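Local structure of ribosome inactivating type 1 protein (Iris hollandica, 3MVG) at residues S17-N22 and V52-W57; A71-Y76 and V154-V159; N174-I177 and P182-Y185. The protein belongs to the type 1 ribosome-inactivating proteins, single-chain plant proteins that act against ribosomes. One frame throughout, in Å; residues are numbered along the deposited sequence. Where two conformers were deposited one is given.

Interaction 1: residues S17-N22 and V52-W57; sequences SDFLQN and VRLFDW
F19 reaches from helix 13-27 to V52 and L54 on strand 49-55, a helix-on-sheet packing contact in the ribosome-inactivating protein fold, where the strand belongs to a six-stranded mixed sheet. Its CB leaves the helix in the direction of the strand but is still 7.6 Å from V52 CG1, too far to touch. The first torsion sends CG anti to the backbone N (chi1 157°), which lays the ring out from the helix and brings CG to 6.2 Å from V52 CG1. Farther along, CE1 is the first ring atom to meet the strand, 3.8 Å from V52 CG1. CZ, at the tip, goes a little closer to the same methyl, 3.7 Å away. The methyl sits at the ring edge, near its plane, and the two side chains cross at about a right angle. CZ has a second neighbour, the L54 methyl CD2, which approaches obliquely and more loosely at 4.2 Å.

V52 and L54 are two residues apart on one strand, and both present methyls to the phenyl tip, whereas R53 between them turns away and pairs with E5. Ring F6 and the side chain of V4, both on strand 3-7, also lie against F19, and the F6 and F19 planes are inclined by about 30°. The contact is van der Waals packing of buried apolar groups, with no hydrogen bond between helix and strand. The two strand methyls also meet each other: V52 CG1 lies 3.8 Å from L54 CD2.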
loop_
_atom_site.group_PDB
_atom_site.type_symbol
_atom_site.label_atom_id
_atom_site.label_comp_id
_atom_site.label_asym_id
_atom_site.label_seq_id
_atom_site.Cartn_x
_atom_site.Cartn_y
_atom_site.Cartn_z
ATOM N N SER A 17 1.576 -4.741 8.758
ATOM C CA SER A 17 2.639 -4.574 7.771
ATOM C C SER A 17 3.998 -5.041 8.291
ATOM O O SER A 17 4.780 -5.627 7.531
ATOM C CB SER A 17 2.702 -3.129 7.318
ATOM O OG SER A 17 1.561 -2.824 6.554
ATOM N N ASP A 18 4.290 -4.797 9.568
ATOM C CA ASP A 18 5.531 -5.283 10.161
ATOM C C ASP A 18 5.592 -6.806 10.142
ATOM O O ASP A 18 6.637 -7.391 9.845
ATOM C CB ASP A 18 5.687 -4.771 11.601
ATOM C CG ASP A 18 6.135 -3.308 11.677
ATOM O OD1 ASP A 18 6.513 -2.713 10.649
ATOM O OD2 ASP A 18 6.116 -2.746 12.793
ATOM N N PHE A 19 4.477 -7.447 10.484
ATOM C CA PHE A 19 4.368 -8.896 10.408
ATOM C C PHE A 19 4.708 -9.409 9.002
ATOM O O PHE A 19 5.552 -10.279 8.845
ATOM C CB PHE A 19 2.968 -9.337 10.859
ATOM C CG PHE A 19 2.539 -10.680 10.327
ATOM C CD1 PHE A 19 3.253 -11.833 10.634
ATOM C CD2 PHE A 19 1.409 -10.795 9.540
ATOM C CE1 PHE A 19 2.861 -13.083 10.147
ATOM C CE2 PHE A 19 1.005 -12.040 9.050
ATOM C CZ PHE A 19 1.735 -13.185 9.356
ATOM N N LEU A 20 4.070 -8.842 7.991
ATOM C CA LEU A 20 4.301 -9.302 6.627
ATOM C C LEU A 20 5.730 -9.064 6.189
ATOM O O LEU A 20 6.294 -9.880 5.466
ATOM C CB LEU A 20 3.337 -8.631 5.654
ATOM C CG LEU A 20 1.865 -9.025 5.798
ATOM C CD1 LEU A 20 1.084 -8.289 4.741
ATOM C CD2 LEU A 20 1.656 -10.531 5.642
ATOM N N GLN A 21 6.325 -7.950 6.600
ATOM C CA GLN A 21 7.694 -7.677 6.177
ATOM C C GLN A 21 8.665 -8.660 6.821
ATOM O O GLN A 21 9.569 -9.177 6.153
ATOM C CB GLN A 21 8.093 -6.224 6.441
ATOM C CG GLN A 21 9.436 -5.857 5.800
ATOM C CD GLN A 21 9.460 -6.145 4.307
ATOM O OE1 GLN A 21 8.499 -5.869 3.593
ATOM N NE2 GLN A 21 10.565 -6.702 3.825
ATOM N N ASN A 22 8.488 -8.937 8.110
ATOM C CA ASN A 22 9.300 -9.961 8.772
ATOM C C ASN A 22 9.110 -11.328 8.119
ATOM O O ASN A 22 10.062 -12.098 7.956
ATOM C CB ASN A 22 8.976 -10.031 10.265
ATOM C CG ASN A 22 9.640 -8.927 11.055
ATOM O OD1 ASN A 22 10.753 -8.503 10.738
ATOM N ND2 ASN A 22 8.968 -8.460 12.098
ATOM N N VAL A 52 4.229 -19.970 10.825
ATOM C CA VAL A 52 3.564 -18.695 11.043
ATOM C C VAL A 52 2.502 -18.933 12.102
ATOM O O VAL A 52 1.476 -19.560 11.833
ATOM C CB VAL A 52 2.925 -18.148 9.745
ATOM C CG1 VAL A 52 2.201 -16.832 10.014
ATOM C CG2 VAL A 52 3.991 -17.936 8.693
ATOM N N ARG A 53 2.775 -18.474 13.321
ATOM C CA ARG A 53 1.861 -18.686 14.428
ATOM C C ARG A 53 0.902 -17.515 14.542
ATOM O O ARG A 53 1.326 -16.362 14.692
ATOM C CB ARG A 53 2.619 -18.925 15.737
ATOM C CG ARG A 53 1.693 -19.334 16.886
ATOM C CD ARG A 53 2.384 -20.106 18.005
ATOM N NE ARG A 53 3.641 -19.498 18.432
ATOM C CZ ARG A 53 4.826 -20.099 18.365
ATOM N NH1 ARG A 53 5.915 -19.465 18.776
ATOM N NH2 ARG A 53 4.928 -21.335 17.892
ATOM N N LEU A 54 -0.388 -17.818 14.448
ATOM C CA LEU A 54 -1.435 -16.806 14.424
ATOM C C LEU A 54 -2.343 -16.963 15.622
ATOM O O LEU A 54 -2.760 -18.074 15.935
ATOM C CB LEU A 54 -2.272 -16.960 13.158
ATOM C CG LEU A 54 -1.541 -16.886 11.816
ATOM C CD1 LEU A 54 -2.505 -17.218 10.703
ATOM C CD2 LEU A 54 -0.953 -15.504 11.622
ATOM N N PHE A 55 -2.688 -15.843 16.255
ATOM C CA PHE A 55 -3.489 -15.835 17.490
ATOM C C PHE A 55 -4.814 -15.120 17.275
ATOM O O PHE A 55 -4.846 -14.010 16.738
ATOM C CB PHE A 55 -2.724 -15.137 18.618
ATOM C CG PHE A 55 -1.479 -15.861 19.072
ATOM C CD1 PHE A 55 -0.301 -15.788 18.342
ATOM C CD2 PHE A 55 -1.477 -16.585 20.266
ATOM C CE1 PHE A 55 0.852 -16.442 18.772
ATOM C CE2 PHE A 55 -0.320 -17.240 20.708
ATOM C CZ PHE A 55 0.840 -17.170 19.963
ATOM N N ASP A 56 -5.907 -15.755 17.695
ATOM C CA ASP A 56 -7.238 -15.160 17.582
ATOM C C ASP A 56 -7.524 -14.161 18.710
ATOM O O ASP A 56 -6.614 -13.815 19.458
ATOM C CB ASP A 56 -8.316 -16.248 17.460
ATOM C CG ASP A 56 -8.579 -17.000 18.761
ATOM O OD1 ASP A 56 -8.063 -16.605 19.835
ATOM O OD2 ASP A 56 -9.316 -18.005 18.692
ATOM N N TRP A 57 -8.764 -13.685 18.816
ATOM C CA TRP A 57 -9.081 -12.655 19.815
ATOM C C TRP A 57 -8.818 -13.114 21.248
ATOM O O TRP A 57 -8.525 -12.290 22.110
ATOM C CB TRP A 57 -10.519 -12.139 19.698
ATOM C CG TRP A 57 -10.853 -11.424 18.414
ATOM C CD1 TRP A 57 -11.773 -11.811 17.484
ATOM C CD2 TRP A 57 -10.283 -10.199 17.921
ATOM N NE1 TRP A 57 -11.821 -10.911 16.452
ATOM C CE2 TRP A 57 -10.912 -9.916 16.686
ATOM C CE3 TRP A 57 -9.314 -9.312 18.405
ATOM C CZ2 TRP A 57 -10.590 -8.792 15.921
ATOM C CZ3 TRP A 57 -8.991 -8.194 17.639
ATOM C CH2 TRP A 57 -9.633 -7.946 16.413
#

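Interaction 2: residues A71-Y76 and V154-V159; sequences AYVVAY and VLIQLV
I156, on helix 146-164, lays its branched side chain against both Y72 and V73 on strand 72-78, a buried contact that packs this helix against the mixed sheet of the ribosome-inactivating protein fold. CG1 touches V73, while CG2 and CD1, the ends of both branches, meet Y72. With CG1 anti to the carbonyl carbon (chi1 -71°), that branch runs beside V73 and sets CG1 3.8 Å from V73 CG2, the two side chains lying skew to each other. CG2 comes to 3.5 Å from Y72 CE2. The ring meets this methyl at a slant, and its phenolic end continues along the isoleucine.

Just before V73 the chain forms a G1 beta bulge, in which A71 and Y72 both face N67. Y72 turns its hydroxyl to the carbonyl oxygen of G106, a hydrogen bond that holds the polar end of the ring. Y108 and L111 of helix 108-115 pack on I156, and Y108 also touches Y72. A bound glycerol lies about 4 Å from the tyrosine side chain. Both methyl ends of I156 also touch the phenolic oxygen: Y72 OH has I156 CG2 at 3.6 Å and I156 CD1 at 3.8 Å.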
loop_
_atom_site.group_PDB
_atom_site.type_symbol
_atom_site.label_atom_id
_atom_site.label_comp_id
_atom_site.label_asym_id
_atom_site.label_seq_id
_atom_site.Cartn_x
_atom_site.Cartn_y
_atom_site.Cartn_z
ATOM N N ALA A 71 6.105 -19.641 -0.732
ATOM C CA ALA A 71 5.416 -18.830 0.291
ATOM C C ALA A 71 3.999 -19.312 0.594
ATOM O O ALA A 71 3.181 -18.550 1.114
ATOM C CB ALA A 71 5.411 -17.344 -0.095
ATOM N N TYR A 72 3.715 -20.577 0.303
ATOM C CA TYR A 72 2.354 -21.098 0.389
ATOM C C TYR A 72 2.168 -22.106 1.522
ATOM O O TYR A 72 3.099 -22.779 1.949
ATOM C CB TYR A 72 1.964 -21.747 -0.940
ATOM C CG TYR A 72 0.486 -21.696 -1.265
ATOM C CD1 TYR A 72 -0.322 -22.831 -1.141
ATOM C CD2 TYR A 72 -0.096 -20.516 -1.716
ATOM C CE1 TYR A 72 -1.679 -22.790 -1.472
ATOM C CE2 TYR A 72 -1.439 -20.462 -2.062
ATOM C CZ TYR A 72 -2.223 -21.600 -1.930
ATOM O OH TYR A 72 -3.560 -21.532 -2.259
ATOM N N VAL A 73 0.929 -22.212 1.987
ATOM C CA VAL A 73 0.578 -23.097 3.098
ATOM C C VAL A 73 0.598 -24.559 2.658
ATOM O O VAL A 73 0.024 -24.888 1.616
ATOM C CB VAL A 73 -0.821 -22.728 3.659
ATOM C CG1 VAL A 73 -1.266 -23.715 4.724
ATOM C CG2 VAL A 73 -0.818 -21.318 4.233
ATOM N N VAL A 74 1.245 -25.422 3.450
ATOM C CA VAL A 74 1.258 -26.869 3.194
ATOM C C VAL A 74 0.595 -27.679 4.316
ATOM O O VAL A 74 0.235 -28.848 4.125
ATOM C CB VAL A 74 2.696 -27.419 2.950
ATOM C CG1 VAL A 74 3.360 -26.708 1.760
ATOM C CG2 VAL A 74 3.562 -27.315 4.211
ATOM N N ALA A 75 0.413 -27.053 5.475
ATOM C CA ALA A 75 -0.097 -27.735 6.662
ATOM C C ALA A 75 -0.406 -26.699 7.717
ATOM O O ALA A 75 -0.021 -25.536 7.586
ATOM C CB ALA A 75 0.936 -28.716 7.187
ATOM N N TYR A 76 -1.102 -27.107 8.767
ATOM C CA TYR A 76 -1.232 -26.247 9.939
ATOM C C TYR A 76 -1.296 -27.099 11.192
ATOM O O TYR A 76 -1.684 -28.270 11.134
ATOM C CB TYR A 76 -2.442 -25.284 9.836
ATOM C CG TYR A 76 -3.779 -25.960 9.969
ATOM C CD1 TYR A 76 -4.461 -26.428 8.848
ATOM C CD2 TYR A 76 -4.363 -26.145 11.225
ATOM C CE1 TYR A 76 -5.693 -27.064 8.974
ATOM C CE2 TYR A 76 -5.585 -26.787 11.362
ATOM C CZ TYR A 76 -6.244 -27.246 10.235
ATOM O OH TYR A 76 -7.453 -27.890 10.331
ATOM N N VAL A 154 -9.273 -17.781 3.640
ATOM C CA VAL A 154 -9.044 -16.506 4.321
ATOM C C VAL A 154 -7.565 -16.358 4.700
ATOM O O VAL A 154 -6.926 -15.351 4.385
ATOM C CB VAL A 154 -9.950 -16.365 5.573
ATOM C CG1 VAL A 154 -9.590 -15.122 6.383
ATOM C CG2 VAL A 154 -11.423 -16.312 5.165
ATOM N N LEU A 155 -7.014 -17.373 5.356
ATOM C CA LEU A 155 -5.638 -17.287 5.867
ATOM C C LEU A 155 -4.586 -17.262 4.765
ATOM O O LEU A 155 -3.632 -16.500 4.850
ATOM C CB LEU A 155 -5.356 -18.409 6.862
ATOM C CG LEU A 155 -6.223 -18.331 8.121
ATOM C CD1 LEU A 155 -5.966 -19.514 9.036
ATOM C CD2 LEU A 155 -6.068 -17.007 8.876
ATOM N N ILE A 156 -4.769 -18.081 3.732
ATOM C CA ILE A 156 -3.861 -18.068 2.594
ATOM C C ILE A 156 -3.816 -16.680 1.960
ATOM O O ILE A 156 -2.736 -16.154 1.667
ATOM C CB ILE A 156 -4.221 -19.161 1.570
ATOM C CG1 ILE A 156 -3.870 -20.539 2.146
ATOM C CG2 ILE A 156 -3.503 -18.909 0.238
ATOM C CD1 ILE A 156 -4.516 -21.716 1.428
ATOM N N GLN A 157 -4.969 -16.064 1.767
ATOM C CA GLN A 157 -4.979 -14.742 1.164
ATOM C C GLN A 157 -4.358 -13.674 2.050
ATOM O O GLN A 157 -3.666 -12.794 1.553
ATOM C CB GLN A 157 -6.377 -14.348 0.725
ATOM C CG GLN A 157 -6.880 -15.164 -0.443
ATOM C CD GLN A 157 -8.238 -14.711 -0.880
ATOM O OE1 GLN A 157 -8.378 -13.974 -1.860
ATOM N NE2 GLN A 157 -9.254 -15.113 -0.136
ATOM N N LEU A 158 -4.583 -13.754 3.359
ATOM C CA LEU A 158 -4.103 -12.721 4.279
ATOM C C LEU A 158 -2.679 -12.934 4.767
ATOM O O LEU A 158 -2.118 -12.047 5.428
ATOM C CB LEU A 158 -5.076 -12.538 5.449
ATOM C CG LEU A 158 -6.462 -12.048 5.028
ATOM C CD1 LEU A 158 -7.388 -12.015 6.228
ATOM C CD2 LEU A 158 -6.368 -10.671 4.403
ATOM N N VAL A 159 -2.085 -14.081 4.438
ATOM C CA VAL A 159 -0.701 -14.369 4.795
ATOM C C VAL A 159 0.141 -14.560 3.530
ATOM O O VAL A 159 1.044 -13.766 3.275
ATOM C CB VAL A 159 -0.600 -15.595 5.744
ATOM C CG1 VAL A 159 0.843 -15.956 5.995
ATOM C CG2 VAL A 159 -1.319 -15.301 7.062
#

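Interaction 3: residues N174-I177 and P182-Y185; sequences NNII and PIRY
The Y185 ring meets I176 across a short antiparallel beta hairpin, strands 176-177 and 184-185. The I176 methyl CG2 comes to the ring obliquely and is 3.9 Å from Y185 CE2. I126 and N127 of helix 126-138 pack on the same tyrosine, and its hydroxyl is hydrogen-bonded to the T11 backbone oxygen. The other flat groups turn to the second subunit: the guanidinium of R184 pairs with D35 of that chain, and the amide of N175 bonds there to R239 and T240.

I176 and Y185 share one face of the hairpin, and that face is turned to the body of its own subunit, where I176 also touches R13 and Y16 of helix 13-27. I177 and R184 share the other, where I177 packs on D35 of the second subunit. On the face of I177 and R184 the paired side chains start out close, I177 CB lying 4.1 Å from R184 CB. I183, just before the strand, sets CG2 3.6 Å from I177 O.

Between the strands, I176 and Y185 form the non-hydrogen-bonded pair, I177 and R184 the hydrogen-bonded one. The two bonds of the latter differ in shape. I177 N gives the shorter one, 2.8 Å to R184 O, arriving nearly along the C=O axis (C=O...N 164°). The return bond, R184 N to I177 O, is 3.1 Å long; its N-H points well at the oxygen (163°), but the donor stands tilted by 34° from the carbonyl plane.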
loop_
_atom_site.group_PDB
_atom_site.type_symbol
_atom_site.label_atom_id
_atom_site.label_comp_id
_atom_site.label_asym_id
_atom_site.label_seq_id
_atom_site.Cartn_x
_atom_site.Cartn_y
_atom_site.Cartn_z
ATOM N N ASN A 174 -5.749 -0.566 4.262
ATOM C CA ASN A 174 -6.756 0.484 4.040
ATOM C C ASN A 174 -8.039 0.269 4.844
ATOM O O ASN A 174 -8.879 1.165 4.957
ATOM C CB ASN A 174 -7.136 0.549 2.568
ATOM C CG ASN A 174 -6.043 1.143 1.686
ATOM O OD1 ASN A 174 -5.039 1.660 2.167
ATOM N ND2 ASN A 174 -6.237 1.039 0.379
ATOM N N ASN A 175 -8.199 -0.936 5.373
ATOM C CA ASN A 175 -9.384 -1.282 6.135
ATOM C C ASN A 175 -9.123 -1.521 7.612
ATOM O O ASN A 175 -10.021 -1.948 8.334
ATOM C CB ASN A 175 -10.091 -2.444 5.454
ATOM C CG ASN A 175 -10.850 -1.986 4.248
ATOM O OD1 ASN A 175 -11.784 -1.189 4.373
ATOM N ND2 ASN A 175 -10.438 -2.427 3.061
ATOM N N ILE A 176 -7.907 -1.234 8.060
ATOM C CA ILE A 176 -7.607 -1.200 9.483
ATOM C C ILE A 176 -7.671 0.262 9.901
ATOM O O ILE A 176 -6.787 1.052 9.576
ATOM C CB ILE A 176 -6.224 -1.814 9.796
ATOM C CG1 ILE A 176 -6.191 -3.298 9.390
ATOM C CG2 ILE A 176 -5.872 -1.613 11.275
ATOM C CD1 ILE A 176 -4.793 -3.901 9.352
ATOM N N ILE A 177 -8.742 0.612 10.600
ATOM C CA ILE A 177 -9.050 2.005 10.887
ATOM C C ILE A 177 -8.513 2.289 12.277
ATOM O O ILE A 177 -9.253 2.255 13.272
ATOM C CB ILE A 177 -10.565 2.262 10.802
ATOM C CG1 ILE A 177 -11.180 1.600 9.556
ATOM C CG2 ILE A 177 -10.862 3.760 10.860
ATOM C CD1 ILE A 177 -10.594 2.019 8.195
ATOM N N PRO A 182 -12.428 2.815 19.951
ATOM C CA PRO A 182 -11.551 1.673 19.648
ATOM C C PRO A 182 -11.218 1.560 18.159
ATOM O O PRO A 182 -11.948 2.088 17.322
ATOM C CB PRO A 182 -12.390 0.463 20.071
ATOM C CG PRO A 182 -13.797 0.936 19.995
ATOM C CD PRO A 182 -13.749 2.365 20.428
ATOM N N ILE A 183 -10.124 0.864 17.851
ATOM C CA ILE A 183 -9.744 0.586 16.467
ATOM C C ILE A 183 -10.894 -0.155 15.798
ATOM O O ILE A 183 -11.521 -1.023 16.407
ATOM C CB ILE A 183 -8.444 -0.249 16.401
ATOM C CG1 ILE A 183 -7.269 0.539 16.991
ATOM C CG2 ILE A 183 -8.132 -0.679 14.968
ATOM C CD1 ILE A 183 -6.035 -0.290 17.288
ATOM N N ARG A 184 -11.206 0.221 14.567
ATOM C CA ARG A 184 -12.224 -0.483 13.797
ATOM C C ARG A 184 -11.590 -1.283 12.671
ATOM O O ARG A 184 -10.568 -0.877 12.112
ATOM C CB ARG A 184 -13.277 0.481 13.247
ATOM C CG ARG A 184 -14.054 1.202 14.345
ATOM C CD ARG A 184 -15.357 1.802 13.846
ATOM N NE ARG A 184 -15.149 2.984 13.018
ATOM C CZ ARG A 184 -15.127 4.232 13.482
ATOM N NH1 ARG A 184 -14.937 5.244 12.648
ATOM N NH2 ARG A 184 -15.293 4.470 14.778
ATOM N N TYR A 185 -12.211 -2.411 12.344
ATOM C CA TYR A 185 -11.709 -3.310 11.306
ATOM C C TYR A 185 -12.764 -3.582 10.255
ATOM O O TYR A 185 -13.720 -4.322 10.502
ATOM C CB TYR A 185 -11.268 -4.634 11.933
ATOM C CG TYR A 185 -10.200 -4.462 12.975
ATOM C CD1 TYR A 185 -10.503 -4.546 14.336
ATOM C CD2 TYR A 185 -8.884 -4.177 12.607
ATOM C CE1 TYR A 185 -9.528 -4.366 15.298
ATOM C CE2 TYR A 185 -7.901 -4.000 13.555
ATOM C CZ TYR A 185 -8.229 -4.090 14.904
ATOM O OH TYR A 185 -7.262 -3.913 15.857
#

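Interactions 1 and 2 are core contacts that join different helices to the same mixed sheet, both by apolar packing without a hydrogen bond across. They also touch each other: L54 CD1 lies 4.0 Å from L155 CD2, so strand 49-55 and helix 146-164 are packed together as well. Interaction 3 lies about 21 Å from the centre of the chain, centre to centre, and is held by backbone hydrogen bonds. It reaches the second subunit with a salt bridge and hydrogen bonds, whereas 17-22 touches that subunit by packing of D18 and Q21. It meets interaction 1 through aromatic rings, W57 CH2 being 3.8 Å from Y185 CE1, but does not touch interaction 2.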